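Local coordinates for protein peptidoglycan-N-acetylmuramic acid deacetylase PdaA (Bacillus subtilis, PDB 1NY1) that deacetylates N-acetylmuramic acid residues in peptidoglycan glycan strands, leading to muramic delta-lactam in the spore cortex, and is required for germination, at residues K66-T71 / A208-I213; V166-W171 / Y196-V201. All blocks are in the same frame, centred on the assembly; numbering follows the deposited sequence.

Contact 1: K66-T71 / A208-I213; sequences KKHRVT and ALDDAI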
loop_
_atom_site.group_PDB
_atom_site.type_symbol
_atom_site.label_atom_id
_atom_site.label_comp_id
_atom_site.label_asym_id
_atom_site.label_seq_id
_atom_site.Cartn_x
_atom_site.Cartn_y
_atom_site.Cartn_z
ATOM N N LYS A 66 7.723 -14.238 -4.222
ATOM C CA LYS A 66 7.987 -15.560 -3.664
ATOM C C LYS A 66 9.464 -15.897 -3.851
ATOM O O LYS A 66 10.120 -16.389 -2.932
ATOM C CB LYS A 66 7.129 -16.613 -4.368
ATOM C CG LYS A 66 7.325 -18.017 -3.835
ATOM C CD LYS A 66 6.500 -19.017 -4.612
ATOM C CE LYS A 66 6.760 -20.427 -4.113
ATOM N NZ LYS A 66 6.112 -21.450 -4.984
ATOM N N LYS A 67 9.976 -15.627 -5.049
ATOM C CA LYS A 67 11.374 -15.885 -5.370
ATOM C C LYS A 67 12.318 -15.194 -4.386
ATOM O O LYS A 67 13.322 -15.771 -3.967
ATOM C CB LYS A 67 11.680 -15.406 -6.790
ATOM C CG LYS A 67 13.161 -15.293 -7.098
ATOM C CD LYS A 67 13.399 -14.599 -8.430
ATOM C CE LYS A 67 14.847 -14.131 -8.544
ATOM N NZ LYS A 67 15.062 -13.279 -9.749
ATOM N N HIS A 68 11.990 -13.957 -4.027
ATOM C CA HIS A 68 12.802 -13.166 -3.104
ATOM C C HIS A 68 12.355 -13.326 -1.655
ATOM O O HIS A 68 12.937 -12.728 -0.754
ATOM C CB HIS A 68 12.721 -11.684 -3.483
ATOM C CG HIS A 68 13.395 -11.351 -4.775
ATOM N ND1 HIS A 68 14.765 -11.372 -4.922
ATOM C CD2 HIS A 68 12.890 -11.001 -5.981
ATOM C CE1 HIS A 68 15.075 -11.049 -6.166
ATOM N NE2 HIS A 68 13.954 -10.821 -6.829
ATOM N N ARG A 69 11.328 -14.144 -1.452
ATOM C CA ARG A 69 10.748 -14.396 -0.139
ATOM C C ARG A 69 10.439 -13.086 0.586
ATOM O O ARG A 69 10.773 -12.900 1.759
ATOM C CB ARG A 69 11.666 -15.278 0.719
ATOM C CG ARG A 69 10.899 -16.092 1.765
ATOM C CD ARG A 69 11.776 -17.144 2.433
ATOM N NE ARG A 69 11.057 -17.942 3.428
ATOM C CZ ARG A 69 10.207 -18.926 3.143
ATOM N NH1 ARG A 69 9.952 -19.251 1.883
ATOM N NH2 ARG A 69 9.622 -19.596 4.127
ATOM N N VAL A 70 9.796 -12.180 -0.139
ATOM C CA VAL A 70 9.405 -10.889 0.398
ATOM C C VAL A 70 7.891 -10.878 0.563
ATOM O O VAL A 70 7.165 -11.392 -0.285
ATOM C CB VAL A 70 9.831 -9.743 -0.546
ATOM C CG1 VAL A 70 9.277 -8.414 -0.043
ATOM C CG2 VAL A 70 11.351 -9.681 -0.624
ATOM N N THR A 71 7.421 -10.299 1.663
ATOM C CA THR A 71 5.986 -10.238 1.946
ATOM C C THR A 71 5.399 -8.891 1.549
ATOM O O THR A 71 5.829 -7.850 2.044
ATOM C CB THR A 71 5.712 -10.471 3.445
ATOM O OG1 THR A 71 6.152 -11.786 3.812
ATOM C CG2 THR A 71 4.224 -10.340 3.747
ATOM N N ALA A 208 10.648 -5.136 -13.392
ATOM C CA ALA A 208 11.310 -4.002 -12.757
ATOM C C ALA A 208 11.445 -4.289 -11.265
ATOM O O ALA A 208 12.497 -4.052 -10.673
ATOM C CB ALA A 208 10.508 -2.715 -12.979
ATOM N N LEU A 209 10.381 -4.816 -10.659
ATOM C CA LEU A 209 10.397 -5.134 -9.233
ATOM C C LEU A 209 11.439 -6.209 -8.926
ATOM O O LEU A 209 12.144 -6.140 -7.913
ATOM C CB LEU A 209 9.017 -5.612 -8.775
ATOM C CG LEU A 209 8.859 -5.996 -7.295
ATOM C CD1 LEU A 209 9.067 -4.775 -6.399
ATOM C CD2 LEU A 209 7.463 -6.564 -7.078
ATOM N N ASP A 210 11.531 -7.205 -9.801
ATOM C CA ASP A 210 12.497 -8.286 -9.632
ATOM C C ASP A 210 13.911 -7.681 -9.555
ATOM O O ASP A 210 14.674 -7.979 -8.633
ATOM C CB ASP A 210 12.376 -9.258 -10.814
ATOM C CG ASP A 210 13.163 -10.543 -10.620
ATOM O OD1 ASP A 210 13.821 -10.727 -9.566
ATOM O OD2 ASP A 210 13.113 -11.380 -11.543
ATOM N N ASP A 211 14.248 -6.819 -10.513
ATOM C CA ASP A 211 15.563 -6.175 -10.549
ATOM C C ASP A 211 15.787 -5.245 -9.363
ATOM O O ASP A 211 16.878 -5.195 -8.793
ATOM C CB ASP A 211 15.741 -5.365 -11.839
ATOM C CG ASP A 211 15.784 -6.237 -13.084
ATOM O OD1 ASP A 211 15.765 -7.479 -12.953
ATOM O OD2 ASP A 211 15.841 -5.673 -14.195
ATOM N N ALA A 212 14.749 -4.500 -9.001
ATOM C CA ALA A 212 14.833 -3.561 -7.890
ATOM C C ALA A 212 15.119 -4.273 -6.574
ATOM O O ALA A 212 15.975 -3.841 -5.807
ATOM C CB ALA A 212 13.537 -2.758 -7.783
ATOM N N ILE A 213 14.401 -5.359 -6.303
ATOM C CA ILE A 213 14.631 -6.089 -5.061
ATOM C C ILE A 213 16.044 -6.664 -5.071
ATOM O O ILE A 213 16.782 -6.536 -4.093
ATOM C CB ILE A 213 13.619 -7.239 -4.876
ATOM C CG1 ILE A 213 12.217 -6.661 -4.678
ATOM C CG2 ILE A 213 14.002 -8.077 -3.653
ATOM C CD1 ILE A 213 11.132 -7.707 -4.671
#
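The imidazole of His68 is sandwiched between unlike neighbours: methyl CG2 of Ile213 rests over one face, CD of Lys67 passes near the rim of the opposite face, and OD1 of Asp210 sits at the edge, close to the ring plane. The methyl makes a CH-pi contact, Ile213 CG2 standing 3.7 Å from the centroid of the His68 ring and 19° off its normal. At the edge, His68 NE2 donates to Asp210 OD1 over 2.7 Å with an N-H...O angle of 159°, entering the anti lone pair while the ring and carboxylate planes stay 71° apart. The syn lone pair of Asp210 OD1 takes Lys67 NZ at 2.8 Å in a salt bridge. A weak bond from Lys67 NZ to Asp210 OD2, at 3.3 Å, adds to it. OD1 is thus gripped by two donors, which would probably stabilise the ionised carboxylate.

The contact lies where helix 58-67 ends, in a Schellman motif with Arg69 at positive phi, and joins this C-terminal turn to the side of helix 205-219, away from the annotated sites. An extended Lys67 chain, its CG anti to the backbone N, carries the ammonium across to Asp210. Deeper in, Val70 CG2 meets Ile213 CG2 at 4.3 Å, and both side chains also touch Leu47 of strand 44-51 and Phe223 of strand 222-224.

Contact 2: V166-W171 / Y196-V201; sequences VAFVDW and YLLHTV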
loop_
_atom_site.group_PDB
_atom_site.type_symbol
_atom_site.label_atom_id
_atom_site.label_comp_id
_atom_site.label_asym_id
_atom_site.label_seq_id
_atom_site.Cartn_x
_atom_site.Cartn_y
_atom_site.Cartn_z
ATOM N N VAL A 166 7.034 6.422 -1.120
ATOM C CA VAL A 166 7.555 6.257 -2.481
ATOM C C VAL A 166 6.437 5.845 -3.426
ATOM O O VAL A 166 5.692 4.902 -3.154
ATOM C CB VAL A 166 8.646 5.154 -2.601
ATOM C CG1 VAL A 166 9.011 4.939 -4.080
ATOM C CG2 VAL A 166 9.879 5.530 -1.806
ATOM N N ALA A 167 6.333 6.545 -4.547
ATOM C CA ALA A 167 5.323 6.228 -5.547
ATOM C C ALA A 167 5.700 6.937 -6.831
ATOM O O ALA A 167 6.374 7.964 -6.805
ATOM C CB ALA A 167 3.942 6.687 -5.078
ATOM N N PHE A 168 5.283 6.380 -7.955
ATOM C CA PHE A 168 5.565 6.991 -9.236
ATOM C C PHE A 168 4.457 6.625 -10.203
ATOM O O PHE A 168 3.529 5.896 -9.847
ATOM C CB PHE A 168 6.928 6.554 -9.774
ATOM C CG PHE A 168 7.187 5.084 -9.661
ATOM C CD1 PHE A 168 7.589 4.525 -8.452
ATOM C CD2 PHE A 168 7.039 4.257 -10.769
ATOM C CE1 PHE A 168 7.844 3.157 -8.349
ATOM C CE2 PHE A 168 7.290 2.887 -10.676
ATOM C CZ PHE A 168 7.695 2.337 -9.465
ATOM N N VAL A 169 4.542 7.131 -11.425
ATOM C CA VAL A 169 3.499 6.861 -12.394
ATOM C C VAL A 169 3.644 5.510 -13.066
ATOM O O VAL A 169 4.247 5.391 -14.132
ATOM C CB VAL A 169 3.445 7.953 -13.471
ATOM C CG1 VAL A 169 2.271 7.684 -14.407
ATOM C CG2 VAL A 169 3.304 9.318 -12.814
ATOM N N ASP A 170 3.082 4.489 -12.430
ATOM C CA ASP A 170 3.124 3.136 -12.969
ATOM C C ASP A 170 1.690 2.614 -13.059
ATOM O O ASP A 170 1.453 1.410 -13.051
ATOM C CB ASP A 170 3.976 2.227 -12.065
ATOM C CG ASP A 170 3.350 2.003 -10.699
ATOM O OD1 ASP A 170 2.605 2.886 -10.233
ATOM O OD2 ASP A 170 3.618 0.952 -10.082
ATOM N N TRP A 171 0.747 3.548 -13.166
ATOM C CA TRP A 171 -0.674 3.232 -13.239
ATOM C C TRP A 171 -1.368 3.755 -14.497
ATOM O O TRP A 171 -2.565 3.527 -14.694
ATOM C CB TRP A 171 -1.387 3.810 -12.020
ATOM C CG TRP A 171 -1.004 5.235 -11.750
ATOM C CD1 TRP A 171 -0.005 5.672 -10.928
ATOM C CD2 TRP A 171 -1.604 6.409 -12.311
ATOM N NE1 TRP A 171 0.050 7.044 -10.937
ATOM C CE2 TRP A 171 -0.919 7.523 -11.777
ATOM C CE3 TRP A 171 -2.655 6.628 -13.212
ATOM C CZ2 TRP A 171 -1.254 8.842 -12.115
ATOM C CZ3 TRP A 171 -2.987 7.940 -13.546
ATOM C CH2 TRP A 171 -2.287 9.028 -12.999
ATOM N N TYR A 196 6.839 1.700 -0.012
ATOM C CA TYR A 196 6.590 1.840 -1.440
ATOM C C TYR A 196 5.141 1.561 -1.769
ATOM O O TYR A 196 4.531 0.650 -1.210
ATOM C CB TYR A 196 7.414 0.846 -2.261
ATOM C CG TYR A 196 8.862 1.196 -2.469
ATOM C CD1 TYR A 196 9.518 0.823 -3.644
ATOM C CD2 TYR A 196 9.585 1.869 -1.492
ATOM C CE1 TYR A 196 10.865 1.113 -3.839
ATOM C CE2 TYR A 196 10.928 2.165 -1.676
ATOM C CZ TYR A 196 11.562 1.788 -2.846
ATOM O OH TYR A 196 12.895 2.086 -3.020
ATOM N N LEU A 197 4.604 2.356 -2.687
ATOM C CA LEU A 197 3.247 2.177 -3.169
ATOM C C LEU A 197 3.439 1.828 -4.637
ATOM O O LEU A 197 3.889 2.662 -5.428
ATOM C CB LEU A 197 2.433 3.469 -3.045
ATOM C CG LEU A 197 0.930 3.429 -3.358
ATOM C CD1 LEU A 197 0.402 4.852 -3.430
ATOM C CD2 LEU A 197 0.662 2.729 -4.663
ATOM N N LEU A 198 3.109 0.594 -4.997
ATOM C CA LEU A 198 3.261 0.135 -6.372
ATOM C C LEU A 198 1.937 -0.352 -6.941
ATOM O O LEU A 198 1.006 -0.662 -6.198
ATOM C CB LEU A 198 4.264 -1.021 -6.437
ATOM C CG LEU A 198 5.674 -0.778 -5.907
ATOM C CD1 LEU A 198 6.471 -2.071 -5.965
ATOM C CD2 LEU A 198 6.344 0.309 -6.732
ATOM N N HIS A 199 1.865 -0.400 -8.266
ATOM C CA HIS A 199 0.693 -0.904 -8.974
ATOM C C HIS A 199 1.235 -2.097 -9.744
ATOM O O HIS A 199 2.448 -2.239 -9.884
ATOM C CB HIS A 199 0.133 0.161 -9.921
ATOM C CG HIS A 199 -0.381 1.367 -9.202
ATOM N ND1 HIS A 199 -1.605 1.384 -8.570
ATOM C CD2 HIS A 199 0.217 2.543 -8.899
ATOM C CE1 HIS A 199 -1.738 2.517 -7.902
ATOM N NE2 HIS A 199 -0.646 3.238 -8.083
ATOM N N THR A 200 0.356 -2.964 -10.232
ATOM C CA THR A 200 0.811 -4.143 -10.955
ATOM C C THR A 200 0.190 -4.243 -12.343
ATOM O O THR A 200 0.142 -5.326 -12.927
ATOM C CB THR A 200 0.460 -5.434 -10.173
ATOM O OG1 THR A 200 -0.964 -5.614 -10.165
ATOM C CG2 THR A 200 0.959 -5.334 -8.733
ATOM N N VAL A 201 -0.259 -3.113 -12.879
ATOM C CA VAL A 201 -0.912 -3.099 -14.186
ATOM C C VAL A 201 -0.062 -2.654 -15.377
ATOM O O VAL A 201 -0.441 -2.886 -16.528
ATOM C CB VAL A 201 -2.172 -2.197 -14.159
ATOM C CG1 VAL A 201 -3.195 -2.757 -13.186
ATOM C CG2 VAL A 201 -1.794 -0.768 -13.756
HETATM O O HOH W 1 3.434 4.020 -7.782
HETATM O O HOH W 2 1.275 6.074 -7.720
#
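With CG of Asp170 in the crowded position between its backbone N and carbonyl carbon (chi1 67°), and CG of His199 anti to its carbonyl carbon, the carboxylate crosses the imidazole at about a right angle. Asp170 OD2 accepts from His199 N at 2.9 Å, with an N-H...O angle of 158°, the donor coming from above the carboxylate plane. Asp170 thereby holds the backbone of the histidine as well as flanking its ring. The backbone sets Trp171 CB over a face of the His199 ring, 3.9 Å from its centroid, and a crowded chi1 swings the indole so that its five-membered ring turns an edge to the imidazole in an offset edge-to-face pair, planes at 71°.

The arrangement is consistent with the active site of a NodB-type polysaccharide deacetylase, in which His199 is probably the proton donor and Asp170 probably raises its pKa, with the presumed proton acceptor Asp50 beside the imidazole. An alanine in place of Asp170 would lose the acceptor for His199 N and would probably lower the histidine's pKa.

Upstream, a single bridge pairs Val166 with Tyr196, with Leu197 N donating to Val166 O at 2.8 Å. A water continues the link, accepting from Phe168 N and donating to Leu197 O. Val166 CG1 stands over the centre of the Tyr196 ring, 3.9 Å from its centroid, while Phe168 CE1 touches Leu198 CD2 at 3.6 Å.

From the N terminus, the chain runs through strand 44-51 and helix 58-67 to residues 66-71, where the first half of contact 1 lies; 136 residues then separate it from 208-213. Contact 2 is nested within that loop, closing a smaller one of 24 residues between 166-171 and 196-201 that includes helix 179-188. After strand 194-198 a short loop leads into helix 205-219, so the second halves of both contacts follow each other. Their centres are about 15 Å apart, yet they touch: Leu209 CD1 packs on Leu198 CD1 at 3.8 Å. Contact 1 joins the C-terminal end of helix 58-67 and the loop after it to helix 205-219; contact 2 joins a loop of the probable active site to a strand of the parallel sheet.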